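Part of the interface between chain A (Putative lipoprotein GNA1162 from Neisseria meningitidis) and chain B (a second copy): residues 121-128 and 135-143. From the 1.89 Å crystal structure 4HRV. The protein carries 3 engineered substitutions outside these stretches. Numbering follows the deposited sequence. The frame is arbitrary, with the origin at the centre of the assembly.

Chain A, residues 121-128: KELWSGSA
Chain B 135-143: NNSNSGLLG

One side chain, the indole of W124(A), makes the largest single contribution to this contact, 126 Å² of the 364 Å² buried in total, and no hydrogen bond crosses between the two stretches. Every residue of chain B that contributes appreciably touches it.

Chain A is extended from E122(A) to A128(A), although L123(A) departs from ideal strand values (phi/psi -104/-31). In chain B, N136(B) at -135/53 and S137(B) at -54/143 lead to N138(B), the N-cap, and then to a helix starting at S139(B). Its opening turn has the hydrogen bonds L142(B) N to N138(B) O (3.1 Å) and G143(B) N to S139(B) O (2.7 Å). The strand and helix axes approach to 8.9 Å with their N-to-C directions 39° apart. In register, W124(A) and N136(B) are the nearest CA pair, 5.5 Å apart.

The CA-to-CB bond of W124(A) points sideways, but chi1 of 172° (t) and chi2 of 86° bring the ring end nearer the helix. L141(B), in the m,t rotamer, covers one face: its CB stands 3.5 Å from the centroid of the six-membered ring, 13° off the normal, a CH-pi contact, while its CD1 reaches W124(A) CG at 3.4 Å. At the ring edge, N136(B) O lies 3.3 Å from W124(A) CD1. N138(B) CB is 3.6 Å from that same CD1. Farther along the indole, W124(A) CZ2 meets L142(B) N at 3.6 Å and L142(B) CD2 at 4.2 Å; L142(B) has an off-well chi1 of -123°. W124(A) NE1 is hydrogen-bonded elsewhere in the structure.

Beside the indole, the CA-to-CB bond of N136(B) points toward the strand, and its CB lies 3.0 Å from L123(A) O, a tight approach; chi1 is -59° (m). G126(A) leaves room for the ring: an ideal CB there would sit 2.6 Å from W124(A) CZ2.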

# COMPACT_ATOMS: atom_id res chain seq x y z
N LYS A 121 17.08 17.38 7.46
CA LYS A 121 16.31 17.67 6.24
C LYS A 121 15.41 16.50 5.88
O LYS A 121 15.83 15.34 5.92
CB LYS A 121 17.26 17.95 5.07
CG LYS A 121 16.56 18.28 3.76
CD LYS A 121 17.53 18.90 2.77
CE LYS A 121 16.86 19.20 1.43
NZ LYS A 121 17.81 19.85 0.47
N GLU A 122 14.18 16.79 5.50
CA GLU A 122 13.27 15.72 5.10
C GLU A 122 13.60 15.21 3.69
O GLU A 122 13.78 15.98 2.76
CB GLU A 122 11.83 16.18 5.18
CG GLU A 122 10.83 15.06 4.92
CD GLU A 122 9.42 15.53 5.13
OE1 GLU A 122 8.74 15.79 4.12
OE2 GLU A 122 9.00 15.65 6.30
N LEU A 123 13.70 13.89 3.56
CA LEU A 123 14.09 13.27 2.29
C LEU A 123 12.89 12.67 1.58
O LEU A 123 12.84 12.61 0.35
CB LEU A 123 15.12 12.16 2.55
CG LEU A 123 16.43 12.66 3.16
CD1 LEU A 123 17.30 11.47 3.59
CD2 LEU A 123 17.16 13.56 2.17
N TRP A 124 11.92 12.21 2.36
CA TRP A 124 10.73 11.59 1.81
C TRP A 124 9.61 11.60 2.84
O TRP A 124 9.85 11.56 4.05
CB TRP A 124 11.04 10.14 1.39
CG TRP A 124 9.83 9.36 0.98
CD1 TRP A 124 9.25 9.32 -0.26
CD2 TRP A 124 9.05 8.50 1.82
NE1 TRP A 124 8.16 8.49 -0.24
CE2 TRP A 124 8.01 7.97 1.02
CE3 TRP A 124 9.12 8.13 3.17
CZ2 TRP A 124 7.05 7.10 1.53
CZ3 TRP A 124 8.16 7.25 3.66
CH2 TRP A 124 7.15 6.74 2.84
N SER A 125 8.39 11.66 2.33
CA SER A 125 7.21 11.74 3.17
C SER A 125 6.09 10.96 2.48
O SER A 125 5.95 11.03 1.26
CB SER A 125 6.83 13.21 3.32
OG SER A 125 5.76 13.39 4.22
N GLY A 126 5.29 10.23 3.24
CA GLY A 126 4.20 9.46 2.67
C GLY A 126 3.24 8.96 3.72
O GLY A 126 3.56 8.95 4.92
N SER A 127 2.06 8.54 3.29
CA SER A 127 1.09 7.96 4.21
C SER A 127 0.18 6.98 3.49
O SER A 127 0.06 7.02 2.26
CB SER A 127 0.29 9.05 4.94
OG SER A 127 -0.58 9.74 4.07
N ALA A 128 -0.44 6.09 4.26
CA ALA A 128 -1.28 5.05 3.70
C ALA A 128 -2.42 4.73 4.65
O ALA A 128 -2.24 4.65 5.87
CB ALA A 128 -0.46 3.81 3.42
N ASN B 135 7.42 16.45 -4.10
CA ASN B 135 8.80 16.93 -4.17
C ASN B 135 9.85 15.81 -4.11
O ASN B 135 10.93 15.94 -4.69
CB ASN B 135 9.06 17.96 -3.07
N ASN B 136 9.55 14.72 -3.42
CA ASN B 136 10.51 13.62 -3.29
C ASN B 136 9.93 12.22 -3.51
O ASN B 136 10.10 11.34 -2.67
CB ASN B 136 11.20 13.67 -1.92
CG ASN B 136 11.93 14.98 -1.67
OD1 ASN B 136 13.03 15.20 -2.19
ND2 ASN B 136 11.35 15.84 -0.84
N SER B 137 9.25 12.02 -4.64
CA SER B 137 8.62 10.74 -4.95
C SER B 137 9.60 9.57 -4.85
O SER B 137 10.77 9.69 -5.21
CB SER B 137 7.98 10.78 -6.34
N ASN B 138 9.11 8.44 -4.36
CA ASN B 138 9.94 7.25 -4.14
C ASN B 138 9.07 6.00 -3.92
O ASN B 138 8.52 5.79 -2.83
CB ASN B 138 10.87 7.48 -2.94
CG ASN B 138 11.91 6.38 -2.77
OD1 ASN B 138 13.11 6.65 -2.66
ND2 ASN B 138 11.46 5.14 -2.75
N SER B 139 8.96 5.18 -4.96
CA SER B 139 8.14 3.97 -4.93
C SER B 139 8.63 2.97 -3.89
O SER B 139 7.83 2.27 -3.26
CB SER B 139 8.09 3.31 -6.31
OG SER B 139 7.60 1.98 -6.21
N GLY B 140 9.95 2.89 -3.72
CA GLY B 140 10.54 1.98 -2.76
C GLY B 140 10.03 2.22 -1.35
O GLY B 140 9.55 1.30 -0.70
N LEU B 141 10.13 3.47 -0.90
CA LEU B 141 9.66 3.84 0.43
C LEU B 141 8.14 3.74 0.57
O LEU B 141 7.65 3.32 1.61
CB LEU B 141 10.14 5.26 0.79
CG LEU B 141 11.66 5.39 0.81
CD1 LEU B 141 12.11 6.83 1.04
CD2 LEU B 141 12.26 4.46 1.87
N LEU B 142 7.39 4.16 -0.45
CA LEU B 142 5.93 4.03 -0.40
C LEU B 142 5.56 2.56 -0.34
O LEU B 142 4.64 2.17 0.38
CB LEU B 142 5.28 4.65 -1.64
CG LEU B 142 4.23 5.75 -1.42
CD1 LEU B 142 3.24 5.76 -2.58
CD2 LEU B 142 3.51 5.59 -0.10
N GLY B 143 6.30 1.75 -1.08
CA GLY B 143 6.14 0.31 -1.04
C GLY B 143 6.32 -0.25 0.35
O GLY B 143 5.48 -1.03 0.83